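Local coordinates for tyrosinase (Aspergillus oryzae, PDB 6JU8), which probably oxidises L-tyrosine and L-dopa to L-dopaquinone with molecular oxygen at a dinuclear copper centre, as tyrosinases of melanin biosynthesis do, at residues 52-56 with 117-121; 72-76 with 212-218; 166-170 with 261-266; 222-228 with 342-346; 392-396 with 426-430. The protein carries 1 engineered substitution. The contacts are given in a common frame with arbitrary orientation. Numbering follows the deposited sequence.

Contact 1. Residues 52-56 with 117-121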
# COMPACT_ATOMS: atom_id res chain seq x y z
N VAL A 52 9.35 -0.35 20.66
CA VAL A 52 10.21 0.41 21.55
C VAL A 52 11.52 0.77 20.87
O VAL A 52 11.94 1.93 20.89
CB VAL A 52 10.49 -0.37 22.84
CG1 VAL A 52 11.64 0.24 23.63
CG2 VAL A 52 9.24 -0.43 23.71
N ILE A 53 12.17 -0.18 20.21
CA ILE A 53 13.46 0.05 19.57
C ILE A 53 13.32 1.11 18.47
O ILE A 53 14.17 2.00 18.32
CB ILE A 53 14.05 -1.27 19.04
CG1 ILE A 53 14.46 -2.19 20.20
CG2 ILE A 53 15.24 -1.02 18.14
CD1 ILE A 53 14.55 -3.66 19.83
N GLN A 54 12.23 1.04 17.69
CA GLN A 54 12.01 2.01 16.62
C GLN A 54 11.72 3.40 17.17
O GLN A 54 12.01 4.38 16.48
CB GLN A 54 10.80 1.55 15.77
CG GLN A 54 11.23 0.40 14.85
CD GLN A 54 10.10 -0.16 14.02
OE1 GLN A 54 8.93 0.14 14.29
NE2 GLN A 54 10.42 -0.98 13.03
N ASN A 55 11.16 3.52 18.37
CA ASN A 55 10.84 4.82 18.96
C ASN A 55 11.98 5.42 19.77
O ASN A 55 11.85 6.53 20.30
CB ASN A 55 9.58 4.72 19.82
CG ASN A 55 8.34 4.44 18.99
OD1 ASN A 55 8.31 4.74 17.80
ND2 ASN A 55 7.33 3.86 19.62
N ARG A 56 13.11 4.73 19.90
CA ARG A 56 14.27 5.30 20.62
C ARG A 56 14.83 6.44 19.77
O ARG A 56 14.72 6.39 18.55
CB ARG A 56 15.33 4.24 20.87
CG ARG A 56 14.94 3.19 21.89
CD ARG A 56 15.90 2.01 21.80
NE ARG A 56 15.60 1.00 22.80
CZ ARG A 56 16.17 -0.18 22.97
NH1 ARG A 56 17.11 -0.56 22.14
NH2 ARG A 56 15.78 -0.98 23.97
N VAL A 117 19.59 -7.18 20.47
CA VAL A 117 18.96 -5.93 20.92
C VAL A 117 17.47 -6.13 21.15
O VAL A 117 16.89 -5.65 22.13
CB VAL A 117 19.22 -4.79 19.92
CG1 VAL A 117 18.37 -3.57 20.23
CG2 VAL A 117 20.72 -4.46 19.94
N ILE A 118 16.82 -6.83 20.21
CA ILE A 118 15.41 -7.15 20.39
C ILE A 118 15.13 -7.97 21.63
O ILE A 118 14.23 -7.61 22.42
CB ILE A 118 14.86 -7.86 19.12
CG1 ILE A 118 14.84 -6.91 17.92
CG2 ILE A 118 13.46 -8.41 19.42
CD1 ILE A 118 14.67 -7.63 16.60
N TYR A 119 15.89 -9.03 21.86
CA TYR A 119 15.75 -9.85 23.05
C TYR A 119 15.90 -9.01 24.31
O TYR A 119 15.12 -9.13 25.24
CB TYR A 119 16.81 -10.96 23.03
CG TYR A 119 16.96 -11.73 24.32
CD1 TYR A 119 16.08 -12.77 24.64
CD2 TYR A 119 18.00 -11.45 25.21
CE1 TYR A 119 16.23 -13.50 25.83
CE2 TYR A 119 18.14 -12.17 26.38
CZ TYR A 119 17.26 -13.18 26.69
OH TYR A 119 17.43 -13.89 27.86
N GLU A 120 16.93 -8.16 24.36
CA GLU A 120 17.10 -7.30 25.54
C GLU A 120 15.90 -6.38 25.77
O GLU A 120 15.49 -6.19 26.93
CB GLU A 120 18.41 -6.51 25.39
CG GLU A 120 19.61 -7.44 25.55
CD GLU A 120 20.94 -6.80 25.20
OE1 GLU A 120 20.98 -5.62 24.81
OE2 GLU A 120 21.96 -7.52 25.31
N ALA A 121 15.32 -5.85 24.69
CA ALA A 121 14.12 -5.04 24.83
C ALA A 121 12.94 -5.90 25.27
O ALA A 121 12.05 -5.45 26.01
CB ALA A 121 13.81 -4.31 23.52
O HOH W 1 17.46 -3.20 23.54
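This is a helix-helix contact in the mainly helical fold of a tyrosinase: the last turn of helix 41-55 meets the middle of the long helix 103-129, both segments together burying 200 Å². Ile53 gives up the most surface, 66 Å², and acts as the apolar probe of the pair. With chi1 in m and chi2 in t its chain is extended, so that CD1 reaches the neighbouring helix and lies 3.8 Å from Val117 CG1, 3.8 Å from Ile118 CG1 and 3.8 Å from Ala121 CB. The same methyl comes within 3.6 Å of Ile118 CA, an approach that shows it settled against the backbone itself. Ala121, with 44 Å² covered, makes room for this: its small methyl meets Ile53 CD1 where the CA atoms of Ile53 and Ala121 are 7.3 Å apart, the closest CA pair of the two segments. Val117, one turn earlier on the same face, loses 36 Å². Helix 41-55 continues the packing beyond this segment, where Ala49 touches Ile118 and Ala121. Arg56 borders the apolar patch; its NH1 is 3.8 Å from Val117 CG1 and hydrogen-bonds to the carbonyl of Leu62. No direct hydrogen bond joins the two segments, but one water bridges them, accepting from Arg56 NH2 at 2.8 Å and donating to Val117 O at 2.9 Å.

Contact 2. Residues 72-76 with 212-218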
# COMPACT_ATOMS: atom_id res chain seq x y z
N GLY A 72 24.60 1.45 6.01
CA GLY A 72 24.74 2.39 4.92
C GLY A 72 24.59 3.83 5.36
O GLY A 72 25.25 4.29 6.29
N ALA A 73 23.74 4.56 4.63
CA ALA A 73 23.49 5.97 4.94
C ALA A 73 22.86 6.07 6.32
O ALA A 73 22.08 5.17 6.69
CB ALA A 73 22.60 6.59 3.87
N PRO A 74 23.09 7.13 7.09
CA PRO A 74 23.79 8.35 6.69
C PRO A 74 25.31 8.34 6.83
O PRO A 74 25.95 9.40 6.76
CB PRO A 74 23.20 9.40 7.66
CG PRO A 74 22.89 8.60 8.90
CD PRO A 74 22.40 7.27 8.40
N TRP A 75 25.90 7.17 7.04
CA TRP A 75 27.34 6.98 7.01
C TRP A 75 28.04 7.61 8.21
O TRP A 75 29.07 8.26 8.05
CB TRP A 75 27.91 7.51 5.68
CG TRP A 75 27.21 6.96 4.47
CD1 TRP A 75 27.08 5.65 4.08
CD2 TRP A 75 26.57 7.74 3.46
NE1 TRP A 75 26.38 5.56 2.90
CE2 TRP A 75 26.06 6.84 2.49
CE3 TRP A 75 26.39 9.11 3.28
CZ2 TRP A 75 25.36 7.26 1.36
CZ3 TRP A 75 25.69 9.53 2.16
CH2 TRP A 75 25.19 8.62 1.22
N THR A 76 27.50 7.39 9.40
CA THR A 76 28.05 7.96 10.61
C THR A 76 28.76 6.90 11.47
O THR A 76 28.71 5.72 11.19
CB THR A 76 26.97 8.61 11.51
OG1 THR A 76 26.16 7.57 12.08
CG2 THR A 76 26.05 9.53 10.73
N PRO A 212 24.49 14.56 12.28
CA PRO A 212 24.88 14.18 10.92
C PRO A 212 24.01 13.08 10.31
O PRO A 212 24.50 12.30 9.49
CB PRO A 212 26.29 13.60 11.18
CG PRO A 212 26.16 12.92 12.50
CD PRO A 212 25.15 13.71 13.30
N TYR A 213 22.73 12.98 10.67
CA TYR A 213 21.92 11.81 10.39
C TYR A 213 21.02 11.95 9.17
O TYR A 213 20.33 10.98 8.83
CB TYR A 213 21.02 11.48 11.59
CG TYR A 213 21.85 11.18 12.81
CD1 TYR A 213 22.63 10.03 12.85
CD2 TYR A 213 21.90 12.02 13.91
CE1 TYR A 213 23.42 9.71 13.92
CE2 TYR A 213 22.68 11.72 15.01
CZ TYR A 213 23.45 10.56 15.01
OH TYR A 213 24.23 10.23 16.10
N ALA A 214 20.97 13.10 8.51
CA ALA A 214 20.08 13.27 7.37
C ALA A 214 20.41 12.28 6.25
O ALA A 214 21.58 12.05 5.91
CB ALA A 214 20.15 14.70 6.83
N ILE A 215 19.37 11.67 5.69
CA ILE A 215 19.46 10.75 4.57
C ILE A 215 19.40 11.56 3.29
O ILE A 215 18.41 12.24 3.04
CB ILE A 215 18.31 9.72 4.60
CG1 ILE A 215 18.24 8.93 5.91
CG2 ILE A 215 18.37 8.78 3.39
CD1 ILE A 215 19.39 7.98 6.15
N THR A 216 20.42 11.50 2.45
CA THR A 216 20.39 12.17 1.15
C THR A 216 19.68 11.34 0.10
O THR A 216 19.40 10.17 0.30
CB THR A 216 21.82 12.47 0.66
OG1 THR A 216 22.52 11.25 0.43
CG2 THR A 216 22.61 13.24 1.73
N SER A 217 19.41 11.97 -1.04
CA SER A 217 19.12 11.18 -2.24
C SER A 217 20.32 10.25 -2.51
O SER A 217 21.43 10.45 -2.01
CB SER A 217 18.85 12.05 -3.44
OG SER A 217 19.96 12.84 -3.84
N GLN A 218 20.05 9.20 -3.29
CA GLN A 218 21.04 8.17 -3.55
C GLN A 218 21.12 7.88 -5.04
O GLN A 218 20.16 7.49 -5.70
CB GLN A 218 20.66 6.90 -2.78
CG GLN A 218 20.49 7.14 -1.29
CD GLN A 218 21.77 7.53 -0.58
OE1 GLN A 218 22.89 7.20 -0.98
NE2 GLN A 218 21.62 8.22 0.55
O HOH W 2 27.07 11.60 8.14
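Two irregular loops of the central tyrosinase domain run side by side here, one directly following the copper ligand His71, and together they bury 373 Å². Pro74, preceded by a cis peptide bond, is the most covered residue at 69 Å². Its ring sits against the backbone of 212-218: Pro74 CB is 3.7, 3.5 and 3.6 Å from the carbonyl oxygens of Pro212, Tyr213 and Ala214. Ile215, with both chi angles in m, turns its CD1 to 3.8 Å from Pro74 CD and 4.2 Å from Ala73 CB. The m rotamer of Tyr213 brings the ring back to the contact, edge first, although the CA-to-CB bond leads away, and Pro74 CG lies 4.2 Å from Tyr213 CD1. The CA-to-CB bond of Trp75 points sideways, but chi1 in m brings the far edge of the indole to Gln218, with Trp75 CZ2 3.4 Å from Gln218 OE1. Gln218 is folded, m at chi1 and chi2, which lets its NE2 donate to Thr216 O at 3.0 Å. Thr76, chi1 in p, places CG2 3.8 Å from Pro212 CG. Phe65 of helix 64-69 touches Pro74, Tyr213 and Ile215. No direct hydrogen bond crosses; water 2 donates to Pro74 O at 2.8 Å and to Pro212 O at 3.0 Å. Cohesion between these loops therefore rests on close van der Waals fit, much of it carbon against carbonyl oxygen, with a few apolar pairs and one bridging water.

Contact 3. Residues 166-170 with 261-266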
# COMPACT_ATOMS: atom_id res chain seq x y z
N ASP A 166 1.97 -22.38 -4.49
CA ASP A 166 2.37 -22.31 -5.88
C ASP A 166 3.19 -21.07 -6.19
O ASP A 166 3.69 -20.90 -7.30
CB ASP A 166 1.10 -22.32 -6.75
CG ASP A 166 0.13 -21.19 -6.45
OD1 ASP A 166 0.13 -20.63 -5.34
OD2 ASP A 166 -0.68 -20.86 -7.37
N GLU A 167 3.28 -20.13 -5.25
CA GLU A 167 3.68 -18.73 -5.32
C GLU A 167 4.71 -18.38 -4.24
O GLU A 167 4.45 -18.65 -3.05
CB GLU A 167 2.47 -17.78 -5.12
CG GLU A 167 2.74 -16.32 -5.43
CD GLU A 167 1.70 -15.30 -5.02
OE1 GLU A 167 0.77 -15.58 -4.24
OE2 GLU A 167 1.79 -14.12 -5.46
N LEU A 168 5.84 -17.75 -4.56
CA LEU A 168 6.67 -17.13 -3.54
C LEU A 168 6.00 -15.85 -3.08
O LEU A 168 5.33 -15.16 -3.87
CB LEU A 168 8.05 -16.85 -4.14
CG LEU A 168 8.78 -18.03 -4.79
CD1 LEU A 168 10.08 -17.54 -5.42
CD2 LEU A 168 9.04 -19.11 -3.75
N ARG A 169 6.15 -15.50 -1.81
CA ARG A 169 5.46 -14.33 -1.30
C ARG A 169 6.29 -13.65 -0.23
O ARG A 169 6.99 -14.31 0.55
CB ARG A 169 4.12 -14.70 -0.63
CG ARG A 169 3.09 -15.33 -1.57
CD ARG A 169 1.80 -15.54 -0.78
NE ARG A 169 0.86 -16.39 -1.50
CZ ARG A 169 -0.21 -16.91 -0.91
NH1 ARG A 169 -0.42 -16.67 0.39
NH2 ARG A 169 -1.05 -17.66 -1.62
N LEU A 170 6.13 -12.32 -0.12
CA LEU A 170 6.57 -11.68 1.13
C LEU A 170 5.88 -12.31 2.35
O LEU A 170 4.77 -12.82 2.27
CB LEU A 170 6.23 -10.19 1.13
CG LEU A 170 6.85 -9.32 0.05
CD1 LEU A 170 6.62 -7.83 0.30
CD2 LEU A 170 8.32 -9.59 -0.16
N ALA A 261 5.90 -6.54 -5.32
CA ALA A 261 7.05 -7.33 -4.85
C ALA A 261 6.80 -8.82 -5.11
O ALA A 261 7.65 -9.54 -5.62
CB ALA A 261 7.26 -7.11 -3.37
N ASN A 262 5.59 -9.30 -4.81
CA ASN A 262 5.30 -10.70 -5.05
C ASN A 262 5.33 -11.03 -6.55
O ASN A 262 5.86 -12.08 -6.95
CB ASN A 262 3.94 -11.10 -4.49
CG ASN A 262 3.91 -11.21 -2.99
OD1 ASN A 262 4.94 -11.06 -2.33
ND2 ASN A 262 2.74 -11.47 -2.43
N LEU A 263 4.83 -10.12 -7.39
CA LEU A 263 4.92 -10.34 -8.83
C LEU A 263 6.39 -10.49 -9.25
O LEU A 263 6.74 -11.39 -10.03
CB LEU A 263 4.31 -9.14 -9.57
CG LEU A 263 4.32 -9.19 -11.10
CD1 LEU A 263 3.41 -10.31 -11.62
CD2 LEU A 263 3.86 -7.85 -11.68
N ALA A 264 7.26 -9.60 -8.77
CA ALA A 264 8.67 -9.64 -9.13
C ALA A 264 9.33 -10.93 -8.65
O ALA A 264 10.14 -11.51 -9.36
CB ALA A 264 9.39 -8.45 -8.49
N LEU A 265 9.03 -11.39 -7.44
CA LEU A 265 9.61 -12.63 -6.93
C LEU A 265 9.30 -13.79 -7.87
O LEU A 265 10.18 -14.62 -8.11
CB LEU A 265 9.11 -12.94 -5.52
CG LEU A 265 9.52 -11.99 -4.41
CD1 LEU A 265 8.68 -12.33 -3.17
CD2 LEU A 265 10.99 -12.10 -4.08
N ASN A 266 8.07 -13.84 -8.39
CA ASN A 266 7.66 -14.95 -9.22
C ASN A 266 8.00 -14.78 -10.69
O ASN A 266 8.14 -15.79 -11.40
CB ASN A 266 6.16 -15.22 -8.99
CG ASN A 266 5.96 -15.75 -7.58
OD1 ASN A 266 6.32 -16.89 -7.26
ND2 ASN A 266 5.40 -14.90 -6.72
O HOH W 3 0.67 -11.65 -4.97
O HOH W 4 2.62 -11.83 0.58
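An extended loop is held against helix 258-267 by two asparagines one helical turn apart, within the central domain of the tyrosinase fold. Asn266 reads both polar groups of one residue: its OD1 accepts from Leu168 N at 2.9 Å (156° at the hydrogen) and its ND2 donates to Leu168 O at 2.9 Å (161°). That amide also donates to Asn262 O within the helix, at 2.9 Å. Asn262 serves the next position but one, its OD1 accepting from Leu170 N at 2.8 Å with a nearly straight 171° angle. The intervening Arg169 O accepts from Trp150 NE1. Glu167 OE1 forms a salt bridge with Arg169 NE at 2.9 Å and accepts a hydrogen bond from Tyr246 of the second subunit; Arg169 in turn makes a cation-pi contact with that tyrosine, and its NH2 hydrogen-bonds to the carbonyl of Asn245 of the second subunit, which places this corner at the dimer interface. Apolar contacts fill the space between the polar ones, with Leu170 CD1 3.8 Å from Ala261 CB and Leu170 CD2 4.1 Å from Leu265 CD1. Asn262 ND2 is in a weak hydrogen bond with Tyr246 of the second subunit and also donates to two waters: at 3.3 Å to water 3, which donates to Glu167 OE2, and at 3.0 Å to water 4, which donates to Leu170 O at 2.9 Å.

Contact 4. Residues 222-228 with 342-346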
# COMPACT_ATOMS: atom_id res chain seq x y z
N GLU A 222 20.18 3.31 -14.00
CA GLU A 222 19.10 2.55 -14.62
C GLU A 222 19.26 2.67 -16.13
O GLU A 222 19.32 3.80 -16.63
CB GLU A 222 17.71 3.05 -14.19
CG GLU A 222 17.51 3.00 -12.69
CD GLU A 222 16.16 3.46 -12.22
OE1 GLU A 222 15.31 3.90 -13.02
OE2 GLU A 222 15.88 3.36 -10.99
N HIS A 223 19.36 1.55 -16.84
CA HIS A 223 19.53 1.56 -18.29
C HIS A 223 20.68 2.50 -18.67
O HIS A 223 20.63 3.20 -19.66
CB HIS A 223 18.24 1.86 -19.03
CG HIS A 223 17.35 2.98 -18.60
ND1 HIS A 223 17.58 4.29 -18.97
CD2 HIS A 223 16.22 3.02 -17.87
CE1 HIS A 223 16.65 5.08 -18.48
NE2 HIS A 223 15.79 4.33 -17.80
N GLY A 224 21.77 2.50 -17.88
CA GLY A 224 22.98 3.21 -18.18
C GLY A 224 22.95 4.69 -17.88
O GLY A 224 23.92 5.40 -18.14
N TRP A 225 21.86 5.19 -17.30
CA TRP A 225 21.72 6.62 -16.98
C TRP A 225 21.60 6.78 -15.47
O TRP A 225 21.09 5.88 -14.80
CB TRP A 225 20.46 7.23 -17.60
CG TRP A 225 20.59 7.42 -19.08
CD1 TRP A 225 21.70 7.23 -19.87
CD2 TRP A 225 19.54 7.87 -19.95
NE1 TRP A 225 21.40 7.53 -21.17
CE2 TRP A 225 20.09 7.92 -21.25
CE3 TRP A 225 18.21 8.22 -19.73
CZ2 TRP A 225 19.33 8.32 -22.36
CZ3 TRP A 225 17.46 8.62 -20.83
CH2 TRP A 225 18.02 8.66 -22.12
N SER A 226 22.00 7.92 -14.97
CA SER A 226 21.99 8.21 -13.54
C SER A 226 20.67 8.79 -13.05
O SER A 226 20.11 9.69 -13.69
CB SER A 226 23.08 9.24 -13.23
OG SER A 226 24.35 8.79 -13.64
N PHE A 227 20.19 8.31 -11.90
CA PHE A 227 19.01 8.84 -11.24
C PHE A 227 19.30 9.04 -9.76
O PHE A 227 19.93 8.18 -9.15
CB PHE A 227 17.81 7.89 -11.41
CG PHE A 227 17.42 7.81 -12.86
CD1 PHE A 227 16.54 8.71 -13.45
CD2 PHE A 227 18.03 6.85 -13.66
CE1 PHE A 227 16.27 8.65 -14.81
CE2 PHE A 227 17.75 6.79 -15.01
CZ PHE A 227 16.87 7.68 -15.59
N ASP A 228 18.83 10.16 -9.21
CA ASP A 228 18.94 10.41 -7.78
C ASP A 228 17.66 9.97 -7.08
O ASP A 228 16.61 10.62 -7.09
CB ASP A 228 19.24 11.89 -7.55
CG ASP A 228 20.57 12.31 -8.15
OD1 ASP A 228 21.57 11.63 -7.87
OD2 ASP A 228 20.63 13.29 -8.92
N PHE A 342 13.06 -1.62 -8.22
CA PHE A 342 14.36 -1.29 -8.78
C PHE A 342 14.29 -0.38 -9.99
O PHE A 342 15.32 -0.19 -10.65
CB PHE A 342 15.15 -2.59 -9.11
CG PHE A 342 14.38 -3.49 -10.05
CD1 PHE A 342 14.62 -3.45 -11.42
CD2 PHE A 342 13.41 -4.36 -9.59
CE1 PHE A 342 13.88 -4.23 -12.28
CE2 PHE A 342 12.66 -5.14 -10.45
CZ PHE A 342 12.91 -5.10 -11.80
N MET A 343 13.10 0.16 -10.30
CA MET A 343 12.94 1.03 -11.45
C MET A 343 12.25 2.33 -11.04
O MET A 343 11.04 2.37 -10.88
CB MET A 343 12.11 0.38 -12.55
CG MET A 343 12.86 -0.71 -13.28
SD MET A 343 11.96 -1.41 -14.67
CE MET A 343 10.70 -2.37 -13.86
N PHE A 344 13.02 3.38 -10.81
CA PHE A 344 12.46 4.70 -10.49
C PHE A 344 11.99 5.38 -11.77
O PHE A 344 10.88 5.90 -11.78
CB PHE A 344 13.52 5.53 -9.77
CG PHE A 344 13.20 6.97 -9.50
CD1 PHE A 344 12.18 7.29 -8.60
CD2 PHE A 344 13.89 8.01 -10.09
CE1 PHE A 344 11.87 8.60 -8.29
CE2 PHE A 344 13.60 9.33 -9.80
CZ PHE A 344 12.59 9.62 -8.89
N SER A 345 12.83 5.36 -12.79
CA SER A 345 12.45 5.96 -14.07
C SER A 345 11.47 5.03 -14.79
O SER A 345 11.49 3.81 -14.63
CB SER A 345 13.68 6.23 -14.92
OG SER A 345 14.31 5.03 -15.37
N ARG A 346 10.56 5.63 -15.55
CA ARG A 346 9.53 4.84 -16.22
C ARG A 346 10.15 3.97 -17.29
O ARG A 346 10.91 4.47 -18.14
CB ARG A 346 8.46 5.76 -16.80
CG ARG A 346 7.18 5.02 -17.17
CD ARG A 346 6.09 5.99 -17.60
NE ARG A 346 6.34 6.43 -18.97
CZ ARG A 346 5.71 7.42 -19.59
NH1 ARG A 346 4.76 8.09 -18.94
NH2 ARG A 346 6.03 7.74 -20.84
O HOH W 5 17.22 1.71 -9.47
O HOH W 6 13.75 2.28 -14.64
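Phe227 lays one face of its ring over Ser345 CB, a CH-pi contact with the carbon 3.9 Å from the ring centroid and 26° off the normal; its CB also packs 4.1 Å from Phe344 CD2. Glu222 contributes most of the polar contact, losing 71 Å². Its carboxylate accepts from two consecutive backbone amides: OE2 from Phe344 N at 2.9 Å (171°), OE1 from Ser345 N at 2.9 Å (162°). Ser345 OG donates to Glu222 OE1 at 2.8 Å and accepts from His223 NE2 at 2.9 Å. His223 and Gly224 occupy the middle of the type I' turn between strands 218-222 and 225-229, a beta hairpin of the central domain that the contact fixes to the segment directly after helix 328-340, which carries the copper ligands His332 and His336. There Phe342 and Met343 form a classic beta bulge opposite Gly356. Water 5 donates to Glu222 OE2 at 2.6 Å and to Phe342 O at 2.9 Å, while water 6 joins Glu222 OE1 to Ser345 O. OE1 receives three donors and OE2 two, so the buried carboxylate is consistent with a deprotonated group whose charge is balanced by hydrogen bonds from amides, a hydroxyl and water.

Contact 5. Residues 392-396 with 426-430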
# COMPACT_ATOMS: atom_id res chain seq x y z
N GLY A 392 34.67 -27.61 5.55
CA GLY A 392 36.04 -27.35 5.15
C GLY A 392 36.20 -26.25 4.12
O GLY A 392 37.32 -25.76 3.94
N SER A 393 35.10 -25.86 3.48
CA SER A 393 35.15 -24.77 2.50
C SER A 393 34.92 -23.44 3.20
O SER A 393 33.78 -23.06 3.44
CB SER A 393 34.11 -24.98 1.40
OG SER A 393 34.36 -26.17 0.67
N TRP A 394 35.99 -22.75 3.56
CA TRP A 394 35.89 -21.60 4.45
C TRP A 394 37.14 -20.73 4.32
O TRP A 394 38.20 -21.03 4.89
CB TRP A 394 35.77 -22.04 5.91
CG TRP A 394 35.55 -20.93 6.89
CD1 TRP A 394 36.47 -20.35 7.71
CD2 TRP A 394 34.30 -20.26 7.16
NE1 TRP A 394 35.89 -19.36 8.47
CE2 TRP A 394 34.56 -19.28 8.16
CE3 TRP A 394 33.00 -20.38 6.66
CZ2 TRP A 394 33.55 -18.44 8.67
CZ3 TRP A 394 32.00 -19.57 7.15
CH2 TRP A 394 32.30 -18.61 8.14
N PHE A 395 37.04 -19.68 3.51
CA PHE A 395 38.11 -18.71 3.38
C PHE A 395 39.45 -19.35 3.05
O PHE A 395 40.49 -18.80 3.47
CB PHE A 395 38.22 -17.80 4.62
CG PHE A 395 37.02 -16.91 4.81
CD1 PHE A 395 35.90 -17.32 5.55
CD2 PHE A 395 36.97 -15.65 4.24
CE1 PHE A 395 34.78 -16.53 5.71
CE2 PHE A 395 35.86 -14.83 4.41
CZ PHE A 395 34.75 -15.26 5.13
N ASN A 396 39.47 -20.43 2.28
CA ASN A 396 40.72 -21.18 2.09
C ASN A 396 41.00 -21.43 0.63
O ASN A 396 42.00 -22.08 0.31
CB ASN A 396 40.72 -22.47 2.91
CG ASN A 396 39.62 -23.42 2.51
OD1 ASN A 396 38.53 -23.00 2.12
ND2 ASN A 396 39.86 -24.72 2.61
N SER A 426 35.77 -13.31 10.96
CA SER A 426 34.93 -14.33 10.36
C SER A 426 35.04 -15.66 11.08
O SER A 426 34.02 -16.34 11.29
CB SER A 426 35.32 -14.49 8.88
OG SER A 426 34.93 -13.32 8.15
N ASP A 427 36.26 -16.06 11.51
CA ASP A 427 36.36 -17.36 12.17
C ASP A 427 35.56 -17.40 13.47
O ASP A 427 35.15 -18.48 13.90
CB ASP A 427 37.82 -17.66 12.48
CG ASP A 427 38.59 -18.20 11.30
OD1 ASP A 427 37.98 -18.69 10.34
OD2 ASP A 427 39.83 -18.19 11.32
N ASP A 428 35.29 -16.26 14.10
CA ASP A 428 34.50 -16.21 15.33
C ASP A 428 33.07 -16.71 15.13
O ASP A 428 32.47 -17.21 16.07
CB ASP A 428 34.42 -14.79 15.91
CG ASP A 428 35.77 -14.23 16.29
OD1 ASP A 428 36.66 -15.00 16.70
OD2 ASP A 428 35.96 -13.00 16.18
N VAL A 429 32.58 -16.59 13.88
CA VAL A 429 31.19 -16.96 13.63
C VAL A 429 31.07 -18.09 12.63
O VAL A 429 29.99 -18.33 12.08
CB VAL A 429 30.34 -15.74 13.20
CG1 VAL A 429 30.37 -14.71 14.31
CG2 VAL A 429 30.83 -15.18 11.86
N LYS A 430 32.15 -18.84 12.39
CA LYS A 430 32.07 -20.01 11.51
C LYS A 430 31.01 -20.98 12.00
O LYS A 430 30.20 -21.53 11.24
CB LYS A 430 33.45 -20.69 11.46
CG LYS A 430 33.50 -21.94 10.59
CD LYS A 430 34.74 -22.76 10.90
CE LYS A 430 35.98 -22.16 10.25
NZ LYS A 430 37.19 -23.00 10.50
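Ser426 opens the 3-10 segment 426-428, and its carbonyl lies near the plane of the Trp394 ring at the edge, with Ser426 O 3.4 Å from Trp394 CZ2. Its hydroxyl, 3.6 Å from Phe395 CZ, hydrogen-bonds to Thr105 and so joins the segment to helix 103-129, which carries the copper ligand His107. Asp427 follows with the one direct hydrogen bond of the contact: Trp394 NE1 donates to Asp427 OD1 at 2.9 Å, with 144° at the hydrogen. The CA-to-CB bond of Asp427 points away, yet the carboxylate turns back to the indole, and OD2 forms a salt bridge with Lys404. Past Asp428, the turn is closed by Val429 N donating to Ser426 O at 3.0 Å. Lys430, modelled in two conformers, ends the segment and brings CE over one face of the indole. Altogether 252 Å² are buried, with 109 Å² of Trp394 covered: the indole is held at its edge by Asp427 and the carbonyl of Ser426. On the other segment, Asn396 OD1 accepts from Trp394 N at 2.9 Å, tying the loop to itself next to the indole. The contact thus joins the loop after helix 371-389 to that after strand 420-423, with Trp394 and Phe395 both touching Trp298 and Thr105, and Gln387 of helix 371-389 against Trp394.

The five contacts lie at different distances from the dinuclear copper centre, whose ligands are His71, His98 and His107 for one ion and His332, His336 and His376 for the other. Measured from side chains, Trp75 of contact 2 lies about 11 Å from a copper ion, Leu265 of contact 3 and Phe342 of contact 4 about 13 Å, Ser426 of contact 5 about 14 Å, and Ile118 of contact 1 about 12 Å from the His376 side chain. Contacts 1 and 3 lie on opposite sides of the chain's centre. Contacts 2 and 4 touch, Ser217 OG being 3.9 Å from Asp228 CB. Asp166 of contact 3 forms a salt bridge with Arg346, a contact 4 residue, of the second subunit, so these two contacts meet across the dimer interface.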